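O-methyltransferase family 2 (Planctopirus limnophila, PDB 5I2H) probably transfers methyl groups from S-adenosyl-L-methionine to hydroxyl groups of small-molecule acceptors, working as a dimer, and binds the flavone apigenin. Local coordinates at residues Met4-Asp8 and Glu240-Val244; Arg25-Ala29 and Leu316-Ala320; Leu32-Ser36 and Gly73-Leu79. All coordinates share one frame. Residue numbers count along the deposited sequence, not the author numbering.

Contact 1. Residues Met4-Asp8 and Glu240-Val244; sequences MAVKD and EQTGV
The N-terminal segment 4-8 runs without regular secondary structure past the C-terminal end of helix 229-241, and the CA atoms of K7 and T242 come closest, 4.6 Å apart. From A5 to D8 the backbone is extended, with phi/psi of -129°/119° at V6 and -68°/127° at K7. Beyond Q241 the helix unwinds through T242 (-88°/0°) into a Schellman motif at G243, whose positive phi of 71° favours glycine; G243 N returns to E240 O at 3.2 Å.

Polar contacts join backbone to backbone. K7 N donates to Q241 O at 2.8 Å and 170°, almost straight, so the extended segment supplies a donor to a last-turn carbonyl. Beside it a water donates to both A5 O (2.7 Å) and E240 O (2.8 Å). Q216 of helix 209-217 bonds through NE2 to the carbonyls of both K7 and T242, tying the two segments to a third element.

Van der Waals contacts are modest. V6, chi1 t, sets CG1 3.4 Å from T242 O. K7 starts toward the helix end, its CB 4.1 Å from T242 CG2 and its CD 3.5 Å from Q241 OE1; chi1 to chi3 all t then carry the amine away to a cation-pi contact with W170. Long and flexible, lysine can combine aliphatic packing with a distant charge. T242 OG1 and Q241 NE2 bond back into their own helix, to L238 and E237.

Between the segments themselves, one direct bond and one water bridge, both on main-chain atoms, join the N-terminal segment to the Rossmann-like domain; side-chain anchoring comes from Q216 and W170.

Contact 2. Residues Arg25-Ala29 and Leu316-Ala320; sequences RGNFA and LYSLA. With AGI (5,7-dihydroxy-2-(4-hydroxyphenyl)-4H-chromen-4-one), chain C.
F28, with chi1 m and chi2 -73°, lays one face of its ring over the backbone of L319 and A320, bringing CD1 3.9 Å from L319 CB and CE2 3.5 Å from A320 CB; the small alanine lets the flat ring come in close. The first turn of helix 26-39 thus meets helix 312-324, with F28 and L316 nearest at 5.8 Å between CA atoms. L316 (m, t) fills the space beside F28, its CD2 4.3 Å from F28 CB and its CD1 4.1 Å from A29 CB. The contact joins the dimerisation domain, which belongs to a helix-turn-helix-like family, to the Rossmann-like methyltransferase domain, and it borders the apigenin pocket. R25, just before the helix, packs its CB 3.8 Å from L316 CB and spreads its guanidinium over one face of the Y317 ring, CZ 3.3 Å from CD1. Its NH2 also bonds to Y109 OH of the second subunit, a hydroxyl that itself bonds apigenin. Y317, chi1 t, reaches the ligand with its ring edge: OH lies 2.6 Å from OAC of AGI in a hydrogen bond, although the modelled hydroxyl is crowded and its place less certain. R168 and H273 also bond the flavone.

Contact 3. Residues Leu32-Ser36 and Gly73-Leu79; sequences LLAAS and GLCAMQL
L32, L33 and L74 give up the most surface where helix 26-39 lies against the end of helix 64-76, both in the helix-turn-helix-like dimerisation domain. L32, pointing toward the other helix with chi1 t and chi2 p, inserts CD2 among three partners: G73 CA at 3.7 Å, L74 CD2 at 4.0 Å and the CE of selenomethionine M77 at 3.6 Å. Glycine suits position 73, since a CB there would sit only 2.4 Å from L32 CD2; the CA atoms of L32 and G73, 7.5 Å apart, are the nearest across the segments. L33 (m, t) leaves its helix sideways but bends its end inward, placing CG 3.9 Å from M77 SE and CD2 3.6 Å from L79 CD1. L74 (m, t) sets CD1 3.6 Å from S36 OG, a hydroxyl already donated to L32 O at 2.7 Å within its own helix, so serine is tolerated here. Past M77 the helix closes with a Schellman motif: Q78 takes positive phi (66°), Q78 N bonds to C75 O at 2.9 Å and L79 N to L74 O at 3.0 Å, which turns L79 back toward L33. L23 of the second subunit packs on L33 and M77. Lacking polar links between the segments, the contact depends on shape and exclusion of water.

Contacts 2 and 3 are neighbours, their centres 10 Å apart, and share helix 26-39: one end packs on helix 312-324, the next turns on helix 64-76. They touch where L319 CD1 meets L32 CD2 at 3.7 Å, giving a continuous apolar core, and both reach the second subunit. Contact 2 takes part in the apigenin site through Y317, whereas in contact 3 the L33 side chain stays about 14 Å from a bound apigenin. Contact 1 stands apart on the surface, its centre 36 Å from that of contact 2 and 45 Å from that of contact 3, across the chain's centre from the latter. Contact 3 is nested along the chain within the loops closed by both others.

Contact 1. Residues Met4-Asp8 and Glu240-Val244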
# COMPACT_ATOMS: atom_id res chain seq x y z
N MSE A 4 -37.79 22.14 3.81
CA MSE A 4 -37.76 21.99 5.26
C MSE A 4 -36.49 21.30 5.78
O MSE A 4 -35.66 21.96 6.40
CB MSE A 4 -38.99 21.24 5.77
CG MSE A 4 -39.13 21.32 7.28
SE MSE A 4 -39.70 23.10 7.85
CE MSE A 4 -41.62 22.84 7.66
N ALA A 5 -36.35 19.98 5.58
CA ALA A 5 -35.15 19.31 6.09
C ALA A 5 -33.90 19.95 5.51
O ALA A 5 -33.85 20.30 4.33
CB ALA A 5 -35.17 17.82 5.74
N VAL A 6 -32.87 20.10 6.36
CA VAL A 6 -31.64 20.74 5.92
C VAL A 6 -30.46 19.84 6.28
O VAL A 6 -30.24 19.54 7.46
CB VAL A 6 -31.46 22.16 6.50
CG1 VAL A 6 -30.10 22.74 6.10
CG2 VAL A 6 -32.53 23.10 5.97
N LYS A 7 -29.72 19.40 5.26
CA LYS A 7 -28.50 18.63 5.45
C LYS A 7 -27.44 19.50 6.10
O LYS A 7 -27.12 20.58 5.59
CB LYS A 7 -28.02 18.08 4.11
CG LYS A 7 -26.79 17.21 4.19
CD LYS A 7 -26.44 16.60 2.83
CE LYS A 7 -25.18 15.74 2.96
NZ LYS A 7 -25.45 14.60 3.89
N ASP A 8 -26.87 19.02 7.20
CA ASP A 8 -25.88 19.77 7.99
C ASP A 8 -24.49 19.60 7.39
O ASP A 8 -23.93 18.50 7.45
CB ASP A 8 -25.92 19.26 9.43
CG ASP A 8 -25.05 20.07 10.39
OD1 ASP A 8 -24.21 20.91 9.96
OD2 ASP A 8 -25.22 19.87 11.61
N GLU A 240 -29.90 22.22 -2.87
CA GLU A 240 -31.24 22.07 -2.30
C GLU A 240 -31.20 21.33 -0.98
O GLU A 240 -31.86 21.72 -0.00
CB GLU A 240 -32.19 21.35 -3.28
CG GLU A 240 -32.38 22.04 -4.62
CD GLU A 240 -33.32 23.22 -4.59
OE1 GLU A 240 -33.85 23.58 -3.50
OE2 GLU A 240 -33.56 23.78 -5.70
N GLN A 241 -30.42 20.25 -0.91
CA GLN A 241 -30.35 19.48 0.32
C GLN A 241 -29.82 20.32 1.47
O GLN A 241 -30.32 20.20 2.60
CB GLN A 241 -29.48 18.25 0.13
CG GLN A 241 -30.06 17.22 -0.81
CD GLN A 241 -29.15 16.02 -0.90
OE1 GLN A 241 -28.35 15.76 0.01
NE2 GLN A 241 -29.24 15.28 -2.01
N THR A 242 -28.80 21.15 1.22
CA THR A 242 -28.15 21.90 2.28
C THR A 242 -28.84 23.23 2.54
O THR A 242 -28.41 23.98 3.42
CB THR A 242 -26.66 22.14 1.96
OG1 THR A 242 -26.54 22.80 0.69
CG2 THR A 242 -25.88 20.81 1.94
N GLY A 243 -29.92 23.54 1.80
CA GLY A 243 -30.70 24.74 2.06
C GLY A 243 -30.03 26.05 1.73
O GLY A 243 -30.44 27.09 2.26
N VAL A 244 -29.03 26.06 0.85
CA VAL A 244 -28.34 27.28 0.47
C VAL A 244 -28.62 27.66 -0.98
O VAL A 244 -28.01 28.60 -1.51
CB VAL A 244 -26.82 27.19 0.74
CG1 VAL A 244 -26.56 26.95 2.25
CG2 VAL A 244 -26.21 26.11 -0.14
O HOH W 1 -33.32 22.10 2.38

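Contact 2. Residues Arg25-Ala29 and Leu316-Ala320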
# COMPACT_ATOMS: atom_id res chain seq x y z
N ARG A 25 -4.00 4.00 -1.14
CA ARG A 25 -2.94 4.30 -2.12
C ARG A 25 -1.87 3.23 -2.21
O ARG A 25 -0.86 3.45 -2.90
CB ARG A 25 -2.20 5.58 -1.81
CG ARG A 25 -2.99 6.64 -1.23
CD ARG A 25 -3.74 7.34 -2.27
NE ARG A 25 -4.45 8.48 -1.69
CZ ARG A 25 -5.52 8.98 -2.26
NH1 ARG A 25 -6.15 10.01 -1.72
NH2 ARG A 25 -5.98 8.40 -3.38
N GLY A 26 -2.01 2.11 -1.48
CA GLY A 26 -0.92 1.16 -1.37
C GLY A 26 -0.44 0.61 -2.70
O GLY A 26 0.75 0.29 -2.84
N ASN A 27 -1.34 0.43 -3.67
CA ASN A 27 -0.91 -0.12 -4.96
C ASN A 27 0.21 0.70 -5.59
O ASN A 27 1.05 0.15 -6.31
CB ASN A 27 -2.06 -0.20 -5.97
CG ASN A 27 -2.59 1.20 -6.33
OD1 ASN A 27 -3.15 1.88 -5.46
ND2 ASN A 27 -2.37 1.63 -7.57
N PHE A 28 0.21 2.03 -5.37
CA PHE A 28 1.25 2.83 -6.01
C PHE A 28 2.61 2.59 -5.40
O PHE A 28 3.62 2.83 -6.09
CB PHE A 28 0.87 4.31 -5.98
CG PHE A 28 -0.25 4.61 -6.92
CD1 PHE A 28 -0.02 4.60 -8.28
CD2 PHE A 28 -1.55 4.81 -6.43
CE1 PHE A 28 -1.06 4.85 -9.18
CE2 PHE A 28 -2.60 5.06 -7.31
CZ PHE A 28 -2.36 5.06 -8.70
N ALA A 29 2.68 2.12 -4.15
CA ALA A 29 3.97 1.68 -3.60
C ALA A 29 4.48 0.45 -4.34
O ALA A 29 5.62 0.42 -4.82
CB ALA A 29 3.82 1.40 -2.10
N LEU A 316 2.56 8.95 -2.52
CA LEU A 316 1.79 7.92 -3.22
C LEU A 316 0.56 8.51 -3.89
O LEU A 316 0.23 8.16 -5.03
CB LEU A 316 1.40 6.78 -2.27
CG LEU A 316 2.61 6.01 -1.67
CD1 LEU A 316 2.12 4.84 -0.80
CD2 LEU A 316 3.55 5.48 -2.81
N TYR A 317 -0.14 9.41 -3.20
CA TYR A 317 -1.26 10.11 -3.81
C TYR A 317 -0.81 10.89 -5.04
O TYR A 317 -1.51 10.94 -6.06
CB TYR A 317 -1.91 11.01 -2.76
CG TYR A 317 -3.09 11.79 -3.24
CD1 TYR A 317 -4.01 11.25 -4.13
CD2 TYR A 317 -3.31 13.07 -2.77
CE1 TYR A 317 -5.11 11.98 -4.55
CE2 TYR A 317 -4.40 13.81 -3.18
CZ TYR A 317 -5.28 13.26 -4.08
OH TYR A 317 -6.38 13.99 -4.47
N SER A 318 0.40 11.47 -4.98
CA SER A 318 0.96 12.17 -6.13
C SER A 318 1.12 11.25 -7.35
O SER A 318 0.88 11.67 -8.49
CB SER A 318 2.31 12.77 -5.75
OG SER A 318 2.68 13.72 -6.73
N LEU A 319 1.52 9.99 -7.12
CA LEU A 319 1.58 9.04 -8.22
C LEU A 319 0.20 8.78 -8.81
O LEU A 319 0.07 8.61 -10.03
CB LEU A 319 2.21 7.73 -7.76
CG LEU A 319 3.70 7.86 -7.52
CD1 LEU A 319 4.20 6.74 -6.56
CD2 LEU A 319 4.49 7.84 -8.85
N ALA A 320 -0.84 8.73 -7.96
CA ALA A 320 -2.20 8.60 -8.49
C ALA A 320 -2.56 9.81 -9.35
O ALA A 320 -3.12 9.66 -10.43
CB ALA A 320 -3.22 8.46 -7.35
CAG AGI C . -10.27 10.16 -11.37
CAE AGI C . -10.62 9.09 -12.19
CAM AGI C . -10.67 9.29 -13.57
OAB AGI C . -11.01 8.23 -14.36
CAF AGI C . -10.37 10.55 -14.12
CAH AGI C . -10.02 11.62 -13.29
CAP AGI C . -9.97 11.41 -11.91
CAQ AGI C . -9.61 12.46 -10.92
OAL AGI C . -9.37 11.95 -9.67
CAJ AGI C . -9.53 13.84 -11.20
CAR AGI C . -9.17 14.74 -10.17
OAA AGI C . -9.11 15.97 -10.39
CAT AGI C . -8.90 14.19 -8.79
CAS AGI C . -9.02 12.73 -8.60
CAK AGI C . -8.78 12.14 -7.37
CAN AGI C . -8.44 12.93 -6.29
OAC AGI C . -8.24 12.30 -5.11
CAI AGI C . -8.31 14.32 -6.38
CAO AGI C . -8.53 15.00 -7.57
OAD AGI C . -8.39 16.34 -7.59

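Contact 3. Residues Leu32-Ser36 and Gly73-Leu79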
# COMPACT_ATOMS: atom_id res chain seq x y z
N LEU A 32 5.39 1.48 -8.03
CA LEU A 32 6.61 2.27 -8.19
C LEU A 32 7.85 1.42 -7.90
O LEU A 32 8.88 1.57 -8.57
CB LEU A 32 6.59 3.50 -7.30
CG LEU A 32 7.80 4.44 -7.54
CD1 LEU A 32 7.87 4.99 -8.96
CD2 LEU A 32 7.76 5.61 -6.61
N LEU A 33 7.76 0.51 -6.92
CA LEU A 33 8.88 -0.40 -6.64
C LEU A 33 9.17 -1.28 -7.85
O LEU A 33 10.32 -1.37 -8.30
CB LEU A 33 8.58 -1.27 -5.41
CG LEU A 33 8.79 -0.52 -4.09
CD1 LEU A 33 8.14 -1.32 -2.96
CD2 LEU A 33 10.28 -0.25 -3.82
N ALA A 34 8.12 -1.92 -8.40
CA ALA A 34 8.33 -2.81 -9.54
C ALA A 34 8.79 -2.04 -10.77
O ALA A 34 9.66 -2.51 -11.51
CB ALA A 34 7.04 -3.61 -9.84
N ALA A 35 8.19 -0.87 -11.03
CA ALA A 35 8.64 -0.04 -12.16
C ALA A 35 10.11 0.33 -12.00
O ALA A 35 10.89 0.28 -12.97
CB ALA A 35 7.78 1.23 -12.26
N SER A 36 10.52 0.71 -10.79
CA SER A 36 11.87 1.23 -10.59
C SER A 36 12.91 0.13 -10.64
O SER A 36 14.02 0.34 -11.17
CB SER A 36 11.94 1.96 -9.26
OG SER A 36 11.03 3.03 -9.29
N GLY A 73 8.61 9.70 -4.76
CA GLY A 73 8.11 8.45 -4.20
C GLY A 73 9.20 7.60 -3.57
O GLY A 73 9.06 7.06 -2.46
N LEU A 74 10.33 7.48 -4.27
CA LEU A 74 11.40 6.64 -3.74
C LEU A 74 12.09 7.30 -2.55
O LEU A 74 12.50 6.59 -1.63
CB LEU A 74 12.42 6.30 -4.85
CG LEU A 74 11.83 5.49 -6.02
CD1 LEU A 74 12.84 5.37 -7.17
CD2 LEU A 74 11.31 4.12 -5.57
N CYS A 75 12.21 8.63 -2.54
CA CYS A 75 12.70 9.30 -1.35
C CYS A 75 11.78 9.04 -0.16
O CYS A 75 12.26 8.79 0.96
CB CYS A 75 12.80 10.81 -1.58
SG CYS A 75 14.22 11.33 -2.61
N ALA A 76 10.46 9.11 -0.39
CA ALA A 76 9.51 8.96 0.69
C ALA A 76 9.54 7.55 1.28
O ALA A 76 9.23 7.38 2.46
CB ALA A 76 8.10 9.31 0.22
N MSE A 77 9.93 6.55 0.48
CA MSE A 77 10.07 5.17 0.92
C MSE A 77 11.46 4.91 1.53
O MSE A 77 11.81 3.76 1.81
CB MSE A 77 9.82 4.21 -0.24
CG MSE A 77 8.34 4.06 -0.60
SE MSE A 77 8.06 2.73 -2.05
CE MSE A 77 7.65 4.00 -3.42
N GLN A 78 12.24 5.98 1.69
CA GLN A 78 13.57 5.93 2.32
C GLN A 78 14.55 5.11 1.49
O GLN A 78 15.44 4.41 2.01
CB GLN A 78 13.48 5.40 3.75
CG GLN A 78 12.51 6.16 4.62
CD GLN A 78 12.99 6.28 6.04
OE1 GLN A 78 13.07 5.29 6.76
NE2 GLN A 78 13.37 7.49 6.44
N LEU A 79 14.41 5.20 0.17
CA LEU A 79 15.27 4.47 -0.76
C LEU A 79 16.22 5.38 -1.53
O LEU A 79 17.30 4.94 -1.94
CB LEU A 79 14.43 3.66 -1.75
CG LEU A 79 13.51 2.63 -1.07
CD1 LEU A 79 12.59 1.98 -2.10
CD2 LEU A 79 14.36 1.59 -0.31